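Fucose-binding lectin (Kordia periserrulae, PDB 6HTN) probably acts as a carbohydrate-binding lectin of the beta-propeller type, and holds methyl alpha-L-fucopyranoside in pockets between neighbouring blades. Local coordinates at residues G94-A99 with W137-Y142. Residues are numbered along the deposited sequence; the frame is centred on the assembly and turned at random.
With MFU (methyl alpha-L-fucopyranoside), chain I; MFU (methyl alpha-L-fucopyranoside), chain H.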
loop_
_atom_site.group_PDB
_atom_site.type_symbol
_atom_site.label_atom_id
_atom_site.label_comp_id
_atom_site.label_asym_id
_atom_site.label_seq_id
_atom_site.Cartn_x
_atom_site.Cartn_y
_atom_site.Cartn_z
ATOM N N GLY A 94 -5.139 -0.418 -20.911
ATOM C CA GLY A 94 -6.370 0.348 -20.846
ATOM C C GLY A 94 -7.632 -0.500 -20.815
ATOM O O GLY A 94 -8.723 0.074 -20.749
ATOM N N GLN A 95 -7.558 -1.820 -20.843
ATOM C CA GLN A 95 -8.770 -2.679 -20.860
ATOM C C GLN A 95 -9.393 -2.836 -19.458
ATOM O O GLN A 95 -10.632 -2.926 -19.355
ATOM C CB GLN A 95 -8.483 -4.030 -21.487
ATOM C CG GLN A 95 -8.115 -3.936 -22.972
ATOM C CD GLN A 95 -8.173 -5.306 -23.618
ATOM O OE1 GLN A 95 -9.161 -6.035 -23.436
ATOM N NE2 GLN A 95 -7.154 -5.659 -24.392
ATOM N N PHE A 96 -8.579 -2.943 -18.401
ATOM C CA PHE A 96 -9.086 -3.354 -17.084
ATOM C C PHE A 96 -8.540 -2.452 -15.991
ATOM O O PHE A 96 -7.367 -2.062 -16.004
ATOM C CB PHE A 96 -8.678 -4.802 -16.791
ATOM C CG PHE A 96 -9.178 -5.779 -17.825
ATOM C CD1 PHE A 96 -10.519 -6.126 -17.860
ATOM C CD2 PHE A 96 -8.320 -6.323 -18.743
ATOM C CE1 PHE A 96 -10.993 -7.024 -18.808
ATOM C CE2 PHE A 96 -8.795 -7.205 -19.708
ATOM C CZ PHE A 96 -10.109 -7.550 -19.732
ATOM N N TYR A 97 -9.380 -2.216 -14.985
ATOM C CA TYR A 97 -8.939 -1.539 -13.761
ATOM C C TYR A 97 -8.070 -2.461 -12.949
ATOM O O TYR A 97 -8.380 -3.660 -12.831
ATOM C CB TYR A 97 -10.132 -1.124 -12.903
ATOM C CG TYR A 97 -10.896 0.055 -13.454
ATOM C CD1 TYR A 97 -10.366 1.331 -13.416
ATOM C CD2 TYR A 97 -12.156 -0.107 -13.970
ATOM C CE1 TYR A 97 -11.069 2.425 -13.884
ATOM C CE2 TYR A 97 -12.891 0.974 -14.437
ATOM C CZ TYR A 97 -12.336 2.249 -14.405
ATOM O OH TYR A 97 -13.092 3.303 -14.865
ATOM N N GLY A 98 -7.010 -1.919 -12.365
ATOM C CA GLY A 98 -6.154 -2.669 -11.445
ATOM C C GLY A 98 -5.959 -1.921 -10.176
ATOM O O GLY A 98 -5.762 -0.721 -10.207
ATOM N N ALA A 99 -6.016 -2.633 -9.061
ATOM C CA ALA A 99 -5.957 -2.037 -7.730
ATOM C C ALA A 99 -4.753 -2.570 -6.969
ATOM O O ALA A 99 -4.675 -2.349 -5.807
ATOM C CB ALA A 99 -7.288 -2.323 -7.060
ATOM N N TRP A 137 -6.848 -10.669 -25.415
ATOM C CA TRP A 137 -6.884 -10.892 -23.954
ATOM C C TRP A 137 -8.293 -11.289 -23.562
ATOM O O TRP A 137 -9.286 -10.677 -24.038
ATOM C CB TRP A 137 -6.432 -9.624 -23.235
ATOM C CG TRP A 137 -4.961 -9.412 -23.380
ATOM C CD1 TRP A 137 -4.332 -8.646 -24.330
ATOM C CD2 TRP A 137 -3.919 -9.922 -22.549
ATOM N NE1 TRP A 137 -2.990 -8.674 -24.150
ATOM C CE2 TRP A 137 -2.683 -9.457 -23.064
ATOM C CE3 TRP A 137 -3.893 -10.735 -21.404
ATOM C CZ2 TRP A 137 -1.465 -9.761 -22.481
ATOM C CZ3 TRP A 137 -2.699 -11.032 -20.818
ATOM C CH2 TRP A 137 -1.494 -10.538 -21.339
ATOM N N TYR A 138 -8.394 -12.241 -22.651
ATOM C CA TYR A 138 -9.693 -12.638 -22.083
ATOM C C TYR A 138 -9.538 -12.881 -20.585
ATOM O O TYR A 138 -8.428 -13.233 -20.093
ATOM C CB TYR A 138 -10.199 -13.886 -22.832
ATOM C CG TYR A 138 -9.382 -15.132 -22.671
ATOM C CD1 TYR A 138 -9.663 -16.055 -21.666
ATOM C CD2 TYR A 138 -8.383 -15.482 -23.566
ATOM C CE1 TYR A 138 -8.941 -17.221 -21.507
ATOM C CE2 TYR A 138 -7.653 -16.655 -23.437
ATOM C CZ TYR A 138 -7.925 -17.539 -22.404
ATOM O OH TYR A 138 -7.211 -18.688 -22.215
ATOM N N VAL A 139 -10.663 -12.808 -19.897
ATOM C CA VAL A 139 -10.697 -13.060 -18.440
ATOM C C VAL A 139 -10.666 -14.569 -18.233
ATOM O O VAL A 139 -11.538 -15.272 -18.801
ATOM C CB VAL A 139 -11.897 -12.373 -17.756
ATOM C CG1 VAL A 139 -11.987 -12.784 -16.295
ATOM C CG2 VAL A 139 -11.850 -10.881 -17.928
ATOM N N GLY A 140 -9.706 -15.059 -17.457
ATOM C CA GLY A 140 -9.508 -16.484 -17.218
ATOM C C GLY A 140 -10.405 -17.036 -16.156
ATOM O O GLY A 140 -11.157 -16.262 -15.461
ATOM N N ALA A 141 -10.296 -18.346 -15.952
ATOM C CA ALA A 141 -11.135 -19.056 -14.962
ATOM C C ALA A 141 -10.618 -18.887 -13.534
ATOM O O ALA A 141 -11.295 -19.295 -12.580
ATOM C CB ALA A 141 -11.135 -20.526 -15.344
ATOM N N TYR A 142 -9.452 -18.277 -13.335
ATOM C CA TYR A 142 -8.882 -18.155 -11.978
ATOM C C TYR A 142 -9.884 -17.472 -11.055
ATOM O O TYR A 142 -10.476 -16.423 -11.405
ATOM C CB TYR A 142 -7.603 -17.288 -12.016
ATOM C CG TYR A 142 -7.064 -16.988 -10.654
ATOM C CD1 TYR A 142 -6.206 -17.850 -10.003
ATOM C CD2 TYR A 142 -7.428 -15.816 -9.980
ATOM C CE1 TYR A 142 -5.716 -17.622 -8.740
ATOM C CE2 TYR A 142 -6.905 -15.546 -8.730
ATOM C CZ TYR A 142 -6.069 -16.446 -8.084
ATOM O OH TYR A 142 -5.564 -16.197 -6.844
HETATM C C1 MFU I . -6.998 -20.789 -19.260
HETATM C C2 MFU I . -7.491 -20.056 -18.022
HETATM C C3 MFU I . -7.070 -20.785 -16.765
HETATM C C4 MFU I . -5.642 -21.088 -16.707
HETATM C C5 MFU I . -5.277 -21.845 -17.979
HETATM C C6 MFU I . -3.854 -22.215 -18.081
HETATM O O1 MFU I . -7.800 -21.964 -19.166
HETATM O O2 MFU I . -8.890 -19.802 -18.108
HETATM O O3 MFU I . -7.541 -20.010 -15.623
HETATM O O4 MFU I . -4.839 -19.843 -16.788
HETATM O O5 MFU I . -5.691 -21.148 -19.156
HETATM C CM MFU I . -7.663 -22.781 -20.309
HETATM C C1 MFU H . 1.845 -8.153 -28.313
HETATM C C2 MFU H . 1.019 -7.442 -27.242
HETATM C C3 MFU H . 0.094 -8.470 -26.597
HETATM C C4 MFU H . 0.917 -9.565 -25.996
HETATM C C5 MFU H . 1.729 -10.236 -27.138
HETATM C C6 MFU H . 2.598 -11.348 -26.605
HETATM O O1 MFU H . 0.901 -8.537 -29.327
HETATM O O2 MFU H . 0.282 -6.403 -27.893
HETATM O O3 MFU H . -0.740 -7.800 -25.646
HETATM O O4 MFU H . 1.863 -9.103 -25.040
HETATM O O5 MFU H . 2.606 -9.192 -27.724
HETATM C CM MFU H . 1.632 -9.278 -30.321
HETATM O O HOH W 1 -7.007 -7.882 -26.690
HETATM O O HOH W 2 -9.612 -8.259 -25.090
#
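Gln95 and Phe96 of the irregular segment 94-99 meet Trp137 and Val139 of segment 137-142, with the backbones well apart: the CA atoms of Gln95 and Trp137 are 9.0 Å from each other, so side chains and water have to bridge the gap. The carboxamide of Gln95 does this in two ways. Its NE2 donates to one water that also accepts from Trp137 N, while the second water donates to Gln95 OE1 and, at 2.7 Å, to Trp137 O; the amide thus meets the NH and C=O of a single residue through solvent. An extended chain beyond CG carries the amide to Trp137, where it stands almost upright to the indole (planes 84° apart) and Gln95 NE2 comes within 4.1 Å of Trp137 CD1. The same NE2 also donates directly to Ala91 O. Phe96 makes the apolar half, its CE1 lying 4.0 Å from Val139 CG2, the methyl that chi1 of 174° sets beside the backbone N.

Segment 137-142 serves two fucoside sites. At the indole edge, Trp137 NE1 donates to O3 of one sugar (2.8 Å, 161°), which Arg67, Glu79 and Ala91 also bind; Ala141 N donates to O2 of the other at 3.0 Å, a sugar also bound by Arg117, Glu129 and, across the subunit interface, Trp37 of the second subunit. Sharing a sugar between successive blades is the principle illustrated here. Trp137 packs on Ala91, Leu92 and Ile116, and Phe96 stacks on Tyr130, so the loop between strands 87-89 and 103-108 joins the outer strand 138-139 and its neighbour 127-132 in the next blade.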